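Local coordinates for protein TetR transcriptional regulator (PDB 3QBM) that probably binds DNA as a two-subunit transcriptional regulator of the TetR family, with a helix-turn-helix head and an all-helical C-terminal domain, at residues 8-13 with 44-48; 15-20 with 32-37; 66-70 with 127-131; 89-95 with 181-185. All coordinates share one frame. Where two conformers were deposited one is given. Residue numbers count along the deposited sequence, not the author numbering.

Contact 1: residues 8-13 with 44-48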
loop_
_atom_site.group_PDB
_atom_site.type_symbol
_atom_site.label_atom_id
_atom_site.label_comp_id
_atom_site.label_asym_id
_atom_site.label_seq_id
_atom_site.Cartn_x
_atom_site.Cartn_y
_atom_site.Cartn_z
ATOM N N THR A 8 32.701 1.643 2.207
ATOM C CA THR A 8 32.250 0.301 1.854
ATOM C C THR A 8 30.851 0.043 2.446
ATOM O O THR A 8 29.978 -0.479 1.750
ATOM C CB THR A 8 33.242 -0.766 2.352
ATOM O OG1 THR A 8 34.529 -0.543 1.748
ATOM C CG2 THR A 8 32.731 -2.177 2.029
ATOM N N ARG A 9 30.644 0.414 3.715
ATOM C CA ARG A 9 29.319 0.284 4.379
ATOM C C ARG A 9 28.248 1.018 3.601
ATOM O O ARG A 9 27.204 0.448 3.318
ATOM C CB ARG A 9 29.315 0.842 5.812
ATOM C CG ARG A 9 29.687 -0.133 6.915
ATOM C CD ARG A 9 29.645 0.532 8.309
ATOM N NE ARG A 9 28.329 1.132 8.587
ATOM C CZ ARG A 9 27.373 0.611 9.363
ATOM N NH1 ARG A 9 27.550 -0.546 10.007
ATOM N NH2 ARG A 9 26.221 1.269 9.506
ATOM N N GLU A 10 28.495 2.288 3.281
ATOM C CA GLU A 10 27.561 3.093 2.469
ATOM C C GLU A 10 27.136 2.387 1.175
ATOM O O GLU A 10 25.949 2.352 0.837
ATOM C CB GLU A 10 28.159 4.465 2.114
ATOM C CG GLU A 10 28.182 5.428 3.293
ATOM C CD GLU A 10 29.056 6.668 3.078
ATOM O OE1 GLU A 10 29.902 6.700 2.144
ATOM O OE2 GLU A 10 28.897 7.613 3.887
ATOM N N ARG A 11 28.109 1.857 0.447
ATOM C CA ARG A 11 27.839 1.117 -0.788
ATOM C C ARG A 11 26.998 -0.130 -0.551
ATOM O O ARG A 11 26.072 -0.415 -1.301
ATOM C CB ARG A 11 29.146 0.683 -1.462
ATOM C CG ARG A 11 30.052 1.791 -1.994
ATOM C CD ARG A 11 31.387 1.173 -2.452
ATOM N NE ARG A 11 32.076 1.957 -3.486
ATOM C CZ ARG A 11 32.948 2.944 -3.263
ATOM N NH1 ARG A 11 33.300 3.300 -2.025
ATOM N NH2 ARG A 11 33.484 3.582 -4.303
ATOM N N VAL A 12 27.322 -0.902 0.473
ATOM C CA VAL A 12 26.556 -2.111 0.729
ATOM C C VAL A 12 25.113 -1.754 1.079
ATOM O O VAL A 12 24.197 -2.319 0.518
ATOM C CB VAL A 12 27.191 -2.984 1.830
ATOM C CG1 VAL A 12 26.318 -4.199 2.102
ATOM C CG2 VAL A 12 28.592 -3.417 1.399
ATOM N N VAL A 13 24.932 -0.806 2.000
ATOM C CA VAL A 13 23.605 -0.406 2.441
ATOM C C VAL A 13 22.778 0.069 1.253
ATOM O O VAL A 13 21.605 -0.287 1.135
ATOM C CB VAL A 13 23.664 0.695 3.541
ATOM C CG1 VAL A 13 22.360 1.375 3.666
ATOM C CG2 VAL A 13 24.090 0.105 4.885
ATOM N N ILE A 44 30.852 -8.411 3.647
ATOM C CA ILE A 44 29.631 -7.762 4.110
ATOM C C ILE A 44 29.528 -7.795 5.637
ATOM O O ILE A 44 29.270 -6.775 6.272
ATOM C CB ILE A 44 28.381 -8.429 3.498
ATOM C CG1 ILE A 44 28.431 -8.340 1.960
ATOM C CG2 ILE A 44 27.082 -7.800 4.063
ATOM C CD1 ILE A 44 27.233 -8.881 1.292
ATOM N N TYR A 45 29.754 -8.957 6.237
ATOM C CA TYR A 45 29.557 -9.102 7.673
ATOM C C TYR A 45 30.742 -8.641 8.539
ATOM O O TYR A 45 30.695 -8.687 9.769
ATOM C CB TYR A 45 29.098 -10.534 7.980
ATOM C CG TYR A 45 27.713 -10.821 7.442
ATOM C CD1 TYR A 45 26.652 -9.922 7.649
ATOM C CD2 TYR A 45 27.439 -11.983 6.728
ATOM C CE1 TYR A 45 25.380 -10.192 7.184
ATOM C CE2 TYR A 45 26.158 -12.246 6.262
ATOM C CZ TYR A 45 25.144 -11.354 6.484
ATOM O OH TYR A 45 23.876 -11.617 6.000
ATOM N N ARG A 46 31.812 -8.211 7.894
ATOM C CA ARG A 46 32.837 -7.436 8.569
ATOM C C ARG A 46 32.172 -6.099 9.011
ATOM O O ARG A 46 32.447 -5.571 10.098
ATOM C CB ARG A 46 33.996 -7.200 7.590
ATOM C CG ARG A 46 34.994 -6.081 7.920
ATOM C CD ARG A 46 35.833 -6.357 9.152
ATOM N NE ARG A 46 37.096 -5.601 9.256
ATOM C CZ ARG A 46 37.358 -4.377 8.771
ATOM N NH1 ARG A 46 36.456 -3.634 8.125
ATOM N NH2 ARG A 46 38.569 -3.864 8.961
ATOM N N HIS A 47 31.265 -5.591 8.183
ATOM C CA HIS A 47 30.635 -4.283 8.428
ATOM C C HIS A 47 29.290 -4.334 9.125
ATOM O O HIS A 47 28.868 -3.331 9.699
ATOM C CB HIS A 47 30.524 -3.520 7.111
ATOM C CG HIS A 47 31.859 -3.237 6.505
ATOM N ND1 HIS A 47 32.742 -2.324 7.051
ATOM C CD2 HIS A 47 32.506 -3.811 5.464
ATOM C CE1 HIS A 47 33.864 -2.331 6.353
ATOM N NE2 HIS A 47 33.751 -3.229 5.389
ATOM N N PHE A 48 28.612 -5.489 9.060
ATOM C CA PHE A 48 27.286 -5.659 9.672
ATOM C C PHE A 48 27.326 -6.944 10.449
ATOM O O PHE A 48 27.954 -7.910 10.039
ATOM C CB PHE A 48 26.176 -5.683 8.613
ATOM C CG PHE A 48 26.157 -4.450 7.763
ATOM C CD1 PHE A 48 25.523 -3.306 8.209
ATOM C CD2 PHE A 48 26.859 -4.399 6.575
ATOM C CE1 PHE A 48 25.549 -2.145 7.468
ATOM C CE2 PHE A 48 26.893 -3.243 5.825
ATOM C CZ PHE A 48 26.222 -2.109 6.264
#
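Residues 8-13 are a run of helix 2-23, while 44-48 run from the end region of helix 41-45 into the turn beyond. The two backbones come nearest at Arg9 and His47, whose CA atoms lie 6.2 Å apart, and open to 7.3 Å between the CA atoms of Val12 and Ile44. Phe48 closes the bend with an extended backbone, and its ring reaches back to the helix: CZ is 3.4 Å from Val13 CG2, and CE2 is 3.9 Å from Val12 CG1. Val12 CG1 also meets Ile44 CG2 at 4.2 Å, so one valine bridges the helical end and the bend. At the outer margin, Arg9 lays a face of its guanidinium by the phenyl ring, with NH1 3.6 Å from Phe48 CE1, and the same NH1 gives a weak hydrogen bond of 3.1 Å to His47 O. The aliphatic part of Arg9 packs on His47, with Arg9 CG 3.5 Å from His47 CB, and Thr8 CG2 sits 3.7 Å from His47 NE2. Val13 also touches Ala57 and Tyr61 of helix 51-74. This is the packing of a TetR-type DNA-binding domain, in which the first helix backs the recognition helix, here 41-45, of a predicted helix-turn-helix.

Contact 2: residues 15-20 with 32-37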
loop_
_atom_site.group_PDB
_atom_site.type_symbol
_atom_site.label_atom_id
_atom_site.label_comp_id
_atom_site.label_asym_id
_atom_site.label_seq_id
_atom_site.Cartn_x
_atom_site.Cartn_y
_atom_site.Cartn_z
ATOM N N GLN A 15 23.115 -0.721 -1.991
ATOM C CA GLN A 15 22.752 -1.873 -2.835
ATOM C C GLN A 15 21.723 -2.800 -2.167
ATOM O O GLN A 15 20.826 -3.340 -2.831
ATOM C CB GLN A 15 23.995 -2.676 -3.195
ATOM C CG GLN A 15 25.048 -1.876 -3.987
ATOM C CD GLN A 15 24.545 -1.419 -5.343
ATOM O OE1 GLN A 15 23.725 -2.084 -5.985
ATOM N NE2 GLN A 15 25.039 -0.268 -5.783
ATOM N N ALA A 16 21.873 -3.014 -0.859
ATOM C CA ALA A 16 20.913 -3.859 -0.121
ATOM C C ALA A 16 19.527 -3.230 -0.230
ATOM O O ALA A 16 18.548 -3.919 -0.517
ATOM C CB ALA A 16 21.303 -3.992 1.324
ATOM N N ALA A 17 19.464 -1.913 -0.039
ATOM C CA ALA A 17 18.180 -1.195 -0.090
ATOM C C ALA A 17 17.451 -1.426 -1.391
ATOM O O ALA A 17 16.239 -1.681 -1.394
ATOM C CB ALA A 17 18.349 0.336 0.161
ATOM N N ALA A 18 18.170 -1.356 -2.503
ATOM C CA ALA A 18 17.537 -1.528 -3.817
ATOM C C ALA A 18 17.014 -2.933 -3.979
ATOM O O ALA A 18 15.908 -3.129 -4.477
ATOM C CB ALA A 18 18.505 -1.171 -4.955
ATOM N N LEU A 19 17.773 -3.941 -3.520
ATOM C CA LEU A 19 17.295 -5.300 -3.630
ATOM C C LEU A 19 16.073 -5.548 -2.725
ATOM O O LEU A 19 15.124 -6.232 -3.122
ATOM C CB LEU A 19 18.400 -6.303 -3.262
ATOM C CG LEU A 19 19.555 -6.416 -4.276
ATOM C CD1 LEU A 19 20.785 -7.131 -3.667
ATOM C CD2 LEU A 19 19.087 -7.153 -5.516
ATOM N N PHE A 20 16.138 -5.056 -1.487
ATOM C CA PHE A 20 15.050 -5.290 -0.535
ATOM C C PHE A 20 13.764 -4.603 -1.028
ATOM O O PHE A 20 12.662 -5.068 -0.772
ATOM C CB PHE A 20 15.359 -4.712 0.851
ATOM C CG PHE A 20 16.449 -5.396 1.603
ATOM C CD1 PHE A 20 16.498 -6.769 1.720
ATOM C CD2 PHE A 20 17.379 -4.644 2.318
ATOM C CE1 PHE A 20 17.477 -7.376 2.465
ATOM C CE2 PHE A 20 18.346 -5.256 3.069
ATOM C CZ PHE A 20 18.408 -6.603 3.140
ATOM N N ASP A 32 22.365 -12.589 -3.124
ATOM C CA ASP A 32 21.942 -11.482 -4.029
ATOM C C ASP A 32 22.694 -10.204 -3.648
ATOM O O ASP A 32 23.169 -9.499 -4.504
ATOM C CB ASP A 32 20.406 -11.229 -3.947
ATOM C CG ASP A 32 19.576 -12.470 -4.324
ATOM O OD1 ASP A 32 19.868 -13.047 -5.382
ATOM O OD2 ASP A 32 18.656 -12.885 -3.579
ATOM N N ILE A 33 22.792 -9.913 -2.351
ATOM C CA ILE A 33 23.533 -8.762 -1.877
ATOM C C ILE A 33 25.008 -8.903 -2.297
ATOM O O ILE A 33 25.602 -7.952 -2.744
ATOM C CB ILE A 33 23.356 -8.589 -0.334
ATOM C CG1 ILE A 33 21.869 -8.365 0.018
ATOM C CG2 ILE A 33 24.174 -7.424 0.185
ATOM C CD1 ILE A 33 21.557 -8.560 1.498
HETATM N N MSE A 34 25.581 -10.095 -2.165
HETATM C CA MSE A 34 26.971 -10.378 -2.631
HETATM C C MSE A 34 27.135 -10.001 -4.118
HETATM O O MSE A 34 28.005 -9.206 -4.467
HETATM C CB MSE A 34 27.347 -11.864 -2.400
HETATM C CG MSE A 34 27.521 -12.233 -0.912
HETATM SE SE MSE A 34 27.466 -14.128 -0.583
HETATM C CE MSE A 34 28.822 -14.602 -1.905
ATOM N N ALA A 35 26.260 -10.538 -4.966
ATOM C CA ALA A 35 26.297 -10.253 -6.417
ATOM C C ALA A 35 26.227 -8.760 -6.738
ATOM O O ALA A 35 26.981 -8.282 -7.568
ATOM C CB ALA A 35 25.150 -10.997 -7.146
ATOM N N ALA A 36 25.336 -8.026 -6.074
ATOM C CA ALA A 36 25.159 -6.601 -6.343
ATOM C C ALA A 36 26.311 -5.712 -5.824
ATOM O O ALA A 36 26.521 -4.626 -6.341
ATOM C CB ALA A 36 23.853 -6.123 -5.748
ATOM N N THR A 37 27.019 -6.148 -4.777
ATOM C CA THR A 37 28.089 -5.338 -4.192
ATOM C C THR A 37 29.448 -5.809 -4.684
ATOM O O THR A 37 30.441 -5.090 -4.549
ATOM C CB THR A 37 28.089 -5.434 -2.654
ATOM O OG1 THR A 37 28.276 -6.813 -2.274
ATOM C CG2 THR A 37 26.764 -4.873 -2.056
#
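Leu19 reaches over helix 30-37 with a single methyl, CD1, which lies 3.5 Å from Asp32 O, 3.7 Å from Ile33 CA and 3.8 Å from Ala36 CB. These three residues span one turn, and the small Ala36 lets the leucine come down close to the backbone. One turn earlier on helix 2-23, Gln15 covers the other end of the patch: its CB is 3.7 Å from Thr37 CG2, and its CA lies 6.4 Å from that of Ala36. Deeper in, Ile33 CD1 meets Phe20 CZ at 4.1 Å; Ile33 also packs on Leu54 of helix 51-74, and the Phe20 ring stacks with Tyr25. The short axes pass 9.6 Å apart with 127° between their directions, a steeply oblique crossing. Helix 30-37 is the first helix of the predicted helix-turn-helix, held here against the first helix of the three-helix DNA-binding bundle. The join is therefore essentially apolar, depending on shape and burial rather than on directional polar bonds.

Contact 3: residues 66-70 with 127-131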
loop_
_atom_site.group_PDB
_atom_site.type_symbol
_atom_site.label_atom_id
_atom_site.label_comp_id
_atom_site.label_asym_id
_atom_site.label_seq_id
_atom_site.Cartn_x
_atom_site.Cartn_y
_atom_site.Cartn_z
ATOM N N VAL A 66 14.273 9.191 0.487
ATOM C CA VAL A 66 12.916 9.737 0.431
ATOM C C VAL A 66 12.884 11.171 1.024
ATOM O O VAL A 66 12.327 12.072 0.414
ATOM C CB VAL A 66 11.937 8.766 1.131
ATOM C CG1 VAL A 66 10.603 9.407 1.383
ATOM C CG2 VAL A 66 11.766 7.482 0.283
ATOM N N ARG A 67 13.532 11.358 2.168
ATOM C CA ARG A 67 13.599 12.637 2.874
ATOM C C ARG A 67 14.220 13.722 1.986
ATOM O O ARG A 67 13.671 14.817 1.916
ATOM C CB ARG A 67 14.391 12.482 4.182
ATOM C CG ARG A 67 14.401 13.663 5.125
ATOM C CD ARG A 67 15.098 13.332 6.445
ATOM N NE ARG A 67 14.404 12.233 7.133
ATOM C CZ ARG A 67 14.901 11.013 7.393
ATOM N NH1 ARG A 67 16.146 10.673 7.084
ATOM N NH2 ARG A 67 14.139 10.113 8.010
ATOM N N GLU A 68 15.354 13.416 1.334
ATOM C CA GLU A 68 16.048 14.357 0.411
ATOM C C GLU A 68 15.134 14.797 -0.751
ATOM O O GLU A 68 15.112 15.959 -1.165
ATOM C CB GLU A 68 17.323 13.704 -0.191
ATOM C CG GLU A 68 18.499 13.517 0.789
ATOM C CD GLU A 68 19.687 12.653 0.255
ATOM O OE1 GLU A 68 19.605 12.006 -0.824
ATOM O OE2 GLU A 68 20.718 12.612 0.967
ATOM N N ARG A 69 14.427 13.824 -1.296
ATOM C CA ARG A 69 13.511 13.991 -2.407
ATOM C C ARG A 69 12.323 14.934 -2.013
ATOM O O ARG A 69 11.933 15.844 -2.776
ATOM C CB ARG A 69 13.060 12.583 -2.785
ATOM C CG ARG A 69 12.192 12.392 -3.982
ATOM C CD ARG A 69 12.947 12.258 -5.280
ATOM N NE ARG A 69 11.947 12.207 -6.349
ATOM C CZ ARG A 69 11.675 11.144 -7.087
ATOM N NH1 ARG A 69 12.404 10.041 -6.954
ATOM N NH2 ARG A 69 10.722 11.209 -8.015
ATOM N N PHE A 70 11.747 14.736 -0.826
ATOM C CA PHE A 70 10.735 15.693 -0.341
ATOM C C PHE A 70 11.327 17.054 -0.045
ATOM O O PHE A 70 10.733 18.079 -0.323
ATOM C CB PHE A 70 9.991 15.157 0.873
ATOM C CG PHE A 70 8.928 14.174 0.504
ATOM C CD1 PHE A 70 7.710 14.612 -0.013
ATOM C CD2 PHE A 70 9.154 12.820 0.583
ATOM C CE1 PHE A 70 6.752 13.740 -0.385
ATOM C CE2 PHE A 70 8.177 11.928 0.203
ATOM C CZ PHE A 70 6.983 12.379 -0.287
ATOM N N VAL A 127 8.859 7.587 9.716
ATOM C CA VAL A 127 8.793 8.327 8.447
ATOM C C VAL A 127 7.416 8.929 8.213
ATOM O O VAL A 127 7.318 10.124 7.868
ATOM C CB VAL A 127 9.266 7.547 7.210
ATOM C CG1 VAL A 127 8.969 8.374 5.899
ATOM C CG2 VAL A 127 10.772 7.204 7.353
ATOM N N ILE A 128 6.366 8.134 8.413
ATOM C CA ILE A 128 4.993 8.621 8.277
ATOM C C ILE A 128 4.776 9.793 9.256
ATOM O O ILE A 128 4.180 10.785 8.896
ATOM C CB ILE A 128 3.980 7.504 8.503
ATOM C CG1 ILE A 128 4.075 6.473 7.340
ATOM C CG2 ILE A 128 2.560 8.040 8.658
ATOM C CD1 ILE A 128 3.488 5.151 7.691
ATOM N N ASP A 129 5.294 9.684 10.479
ATOM C CA ASP A 129 5.178 10.781 11.446
ATOM C C ASP A 129 5.929 12.043 11.035
ATOM O O ASP A 129 5.484 13.140 11.343
ATOM C CB ASP A 129 5.515 10.319 12.868
ATOM C CG ASP A 129 4.424 9.428 13.455
ATOM O OD1 ASP A 129 3.322 9.346 12.871
ATOM O OD2 ASP A 129 4.663 8.780 14.490
ATOM N N GLU A 130 7.026 11.910 10.299
ATOM C CA GLU A 130 7.727 13.100 9.769
ATOM C C GLU A 130 6.835 13.797 8.749
ATOM O O GLU A 130 6.705 15.025 8.769
ATOM C CB GLU A 130 9.032 12.771 9.047
ATOM C CG GLU A 130 10.096 12.055 9.806
ATOM C CD GLU A 130 11.299 11.817 8.911
ATOM O OE1 GLU A 130 11.629 10.642 8.637
ATOM O OE2 GLU A 130 11.884 12.811 8.422
ATOM N N TRP A 131 6.250 13.018 7.818
ATOM C CA TRP A 131 5.315 13.584 6.818
ATOM C C TRP A 131 4.134 14.298 7.497
ATOM O O TRP A 131 3.735 15.384 7.109
ATOM C CB TRP A 131 4.760 12.483 5.872
ATOM C CG TRP A 131 5.799 11.812 5.030
ATOM C CD1 TRP A 131 7.038 12.300 4.683
ATOM C CD2 TRP A 131 5.657 10.568 4.337
ATOM N NE1 TRP A 131 7.677 11.412 3.868
ATOM C CE2 TRP A 131 6.846 10.351 3.618
ATOM C CE3 TRP A 131 4.632 9.625 4.246
ATOM C CZ2 TRP A 131 7.059 9.204 2.843
ATOM C CZ3 TRP A 131 4.846 8.477 3.495
ATOM C CH2 TRP A 131 6.063 8.287 2.795
#
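Arg67 and Glu130 form a two-pronged salt bridge between helices 51-74 and 118-144. NH2 of Arg67 donates to Glu130 OE1 at 2.6 Å and NE of Arg67 to Glu130 OE2 at 2.9 Å, both nearly straight, so each carboxylate oxygen has its own donor. The remaining terminal nitrogen, Arg67 NH1, is paired with Glu64 one turn back. Arg69 turns elsewhere, to Ser93 OG and Arg97 O. The short axes run almost parallel, 13° apart in direction, yet approach no closer than 12.1 Å. Beneath the bridge, apolar and aromatic side chains fill the gap. Phe70 and the five-membered ring of Trp131 sit obliquely, centroids 4.8 Å apart and planes at 54°, while Val66 CG1 meets the edge of the indole at Trp131 CZ2, 3.8 Å away. Phe87 and Phe91 of helix 80-92 pack on both aromatic residues. Such an aromatic core, tying the helix that leaves the DNA-binding head to the C-terminal helices, belongs to the regulatory domain of TetR-family proteins.

Contact 4: residues 89-95 with 181-185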
loop_
_atom_site.group_PDB
_atom_site.type_symbol
_atom_site.label_atom_id
_atom_site.label_comp_id
_atom_site.label_asym_id
_atom_site.label_seq_id
_atom_site.Cartn_x
_atom_site.Cartn_y
_atom_site.Cartn_z
ATOM N N ASP A 89 2.924 16.398 -5.513
ATOM C CA ASP A 89 3.669 16.319 -6.743
ATOM C C ASP A 89 4.883 15.386 -6.618
ATOM O O ASP A 89 5.232 14.696 -7.566
ATOM C CB ASP A 89 4.120 17.684 -7.225
ATOM C CG ASP A 89 4.696 17.612 -8.594
ATOM O OD1 ASP A 89 3.964 17.190 -9.505
ATOM O OD2 ASP A 89 5.888 17.888 -8.747
ATOM N N VAL A 90 5.508 15.353 -5.442
ATOM C CA VAL A 90 6.605 14.417 -5.210
ATOM C C VAL A 90 6.086 12.987 -5.464
ATOM O O VAL A 90 6.708 12.221 -6.202
ATOM C CB VAL A 90 7.200 14.559 -3.766
ATOM C CG1 VAL A 90 8.207 13.445 -3.475
ATOM C CG2 VAL A 90 7.864 15.937 -3.599
ATOM N N PHE A 91 4.964 12.609 -4.829
ATOM C CA PHE A 91 4.389 11.284 -5.042
ATOM C C PHE A 91 4.017 11.032 -6.510
ATOM O O PHE A 91 4.288 9.950 -7.050
ATOM C CB PHE A 91 3.165 11.097 -4.153
ATOM C CG PHE A 91 3.495 10.686 -2.755
ATOM C CD1 PHE A 91 3.902 9.393 -2.502
ATOM C CD2 PHE A 91 3.367 11.555 -1.699
ATOM C CE1 PHE A 91 4.166 8.977 -1.227
ATOM C CE2 PHE A 91 3.606 11.118 -0.414
ATOM C CZ PHE A 91 4.029 9.856 -0.185
ATOM N N ARG A 92 3.409 12.018 -7.146
ATOM C CA ARG A 92 3.067 11.903 -8.540
ATOM C C ARG A 92 4.291 11.582 -9.405
ATOM O O ARG A 92 4.207 10.745 -10.342
ATOM C CB ARG A 92 2.365 13.175 -9.041
ATOM C CG ARG A 92 1.929 13.034 -10.472
ATOM C CD ARG A 92 1.025 14.118 -10.948
ATOM N NE ARG A 92 1.668 15.412 -10.946
ATOM C CZ ARG A 92 1.198 16.501 -11.569
ATOM N NH1 ARG A 92 0.117 16.467 -12.340
ATOM N NH2 ARG A 92 1.876 17.630 -11.484
ATOM N N SER A 93 5.426 12.192 -9.063
ATOM C CA SER A 93 6.672 11.979 -9.835
ATOM C C SER A 93 7.230 10.565 -9.735
ATOM O O SER A 93 8.127 10.185 -10.529
ATOM C CB SER A 93 7.741 13.000 -9.442
ATOM O OG SER A 93 8.351 12.649 -8.208
ATOM N N TYR A 94 6.754 9.794 -8.744
ATOM C CA TYR A 94 7.125 8.373 -8.625
ATOM C C TYR A 94 6.697 7.527 -9.823
ATOM O O TYR A 94 7.264 6.454 -9.995
ATOM C CB TYR A 94 6.553 7.727 -7.359
ATOM C CG TYR A 94 7.157 8.199 -6.060
ATOM C CD1 TYR A 94 8.059 9.259 -6.012
ATOM C CD2 TYR A 94 6.755 7.640 -4.857
ATOM C CE1 TYR A 94 8.567 9.691 -4.808
ATOM C CE2 TYR A 94 7.295 8.055 -3.660
ATOM C CZ TYR A 94 8.190 9.082 -3.647
ATOM O OH TYR A 94 8.708 9.510 -2.446
ATOM N N ALA A 95 5.726 8.008 -10.616
ATOM C CA ALA A 95 5.221 7.274 -11.789
ATOM C C ALA A 95 6.337 6.843 -12.728
ATOM O O ALA A 95 6.326 5.722 -13.213
ATOM C CB ALA A 95 4.209 8.102 -12.564
ATOM N N LEU A 181 -1.942 7.802 -10.204
ATOM C CA LEU A 181 -1.223 8.876 -9.546
ATOM C C LEU A 181 -1.694 10.245 -10.050
ATOM O O LEU A 181 -1.776 11.195 -9.287
ATOM C CB LEU A 181 0.305 8.696 -9.723
ATOM C CG LEU A 181 0.968 7.752 -8.724
ATOM C CD1 LEU A 181 2.357 7.311 -9.189
ATOM C CD2 LEU A 181 1.078 8.389 -7.337
ATOM N N GLU A 182 -1.968 10.348 -11.347
ATOM C CA GLU A 182 -2.436 11.590 -11.938
ATOM C C GLU A 182 -3.790 11.948 -11.389
ATOM O O GLU A 182 -3.996 13.083 -10.981
ATOM C CB GLU A 182 -2.497 11.516 -13.463
ATOM C CG GLU A 182 -1.179 11.831 -14.110
ATOM C CD GLU A 182 -0.776 13.281 -13.927
ATOM O OE1 GLU A 182 -1.596 14.096 -13.429
ATOM O OE2 GLU A 182 0.378 13.598 -14.282
ATOM N N HIS A 183 -4.684 10.963 -11.301
ATOM C CA HIS A 183 -6.018 11.180 -10.743
ATOM C C HIS A 183 -5.991 11.585 -9.277
ATOM O O HIS A 183 -6.642 12.526 -8.910
ATOM C CB HIS A 183 -6.902 9.943 -10.813
ATOM C CG HIS A 183 -7.337 9.562 -12.187
ATOM N ND1 HIS A 183 -7.513 10.478 -13.200
ATOM C CD2 HIS A 183 -7.714 8.361 -12.693
ATOM C CE1 HIS A 183 -7.952 9.855 -14.283
ATOM N NE2 HIS A 183 -8.077 8.569 -14.005
ATOM N N ALA A 184 -5.201 10.870 -8.465
ATOM C CA ALA A 184 -5.054 11.152 -7.037
ATOM C C ALA A 184 -4.516 12.554 -6.857
ATOM O O ALA A 184 -5.062 13.350 -6.078
ATOM C CB ALA A 184 -4.130 10.128 -6.399
ATOM N N TYR A 185 -3.429 12.876 -7.564
ATOM C CA TYR A 185 -2.893 14.218 -7.500
ATOM C C TYR A 185 -3.980 15.281 -7.780
ATOM O O TYR A 185 -4.191 16.204 -6.994
ATOM C CB TYR A 185 -1.737 14.372 -8.483
ATOM C CG TYR A 185 -1.248 15.788 -8.561
ATOM C CD1 TYR A 185 -0.261 16.243 -7.725
ATOM C CD2 TYR A 185 -1.795 16.678 -9.481
ATOM C CE1 TYR A 185 0.175 17.567 -7.776
ATOM C CE2 TYR A 185 -1.402 17.989 -9.525
ATOM C CZ TYR A 185 -0.399 18.434 -8.689
ATOM O OH TYR A 185 0.019 19.736 -8.734
#
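The guanidinium of Arg92 lies flat on the ring of Tyr185, their centres 3.6 Å apart and planes at 11°, and CZ of Arg92 stands 12° off the normal of that ring, a face-on cation-pi stack. Its charge is shared in the plane: Arg92 NH1 donates to Glu182 OE1 at 3.1 Å, while NH2 and NE of Arg92 reach Asp89 OD1 at 2.9 and 3.2 Å. Asp89 and Arg92, one turn apart on helix 80-92, thus form a salt-bridge network with Glu182 on helix 179-196. The edge of the tyrosine ring comes back to helix 80-92, with Tyr185 CE1 3.7 Å from Asp89 N. In the C-terminal domain typical of TetR regulators, this joins the last helix to the early helix 80-92; Ala184 meanwhile packs on helix 154-175. Below the arginine, Leu181 fills the closest approach, its CA 5.3 Å from that of Arg92. Leu181 CD2 is 3.6 Å from Phe91 O, and Leu181 CD1 touches Ala95 CB at 3.9 Å.

Overall arrangement
Contacts 1 and 2 belong to the DNA-binding head and share helix 2-23. Their centres are 11 Å apart, contact 2 nests inside the loop closed by contact 1, and they touch where Ile44 packs on Ile33 and Thr37 on Val12. Contacts 3 and 4 come later, in the C-terminal part; with centres 16 Å apart and segments alternating along the chain, they meet through Phe70 on Val90, Phe91 and Tyr94, and a probable hydrogen bond between Arg69 and Ser93. Helix 51-74 connects the halves, touching the head and carrying 66-70 into contact 3. Contacts 1 and 4 lie 33 Å apart, centre to centre. Ile128 of 127-131 packs on the second subunit's Leu171, putting contact 3 beside the dimer interface.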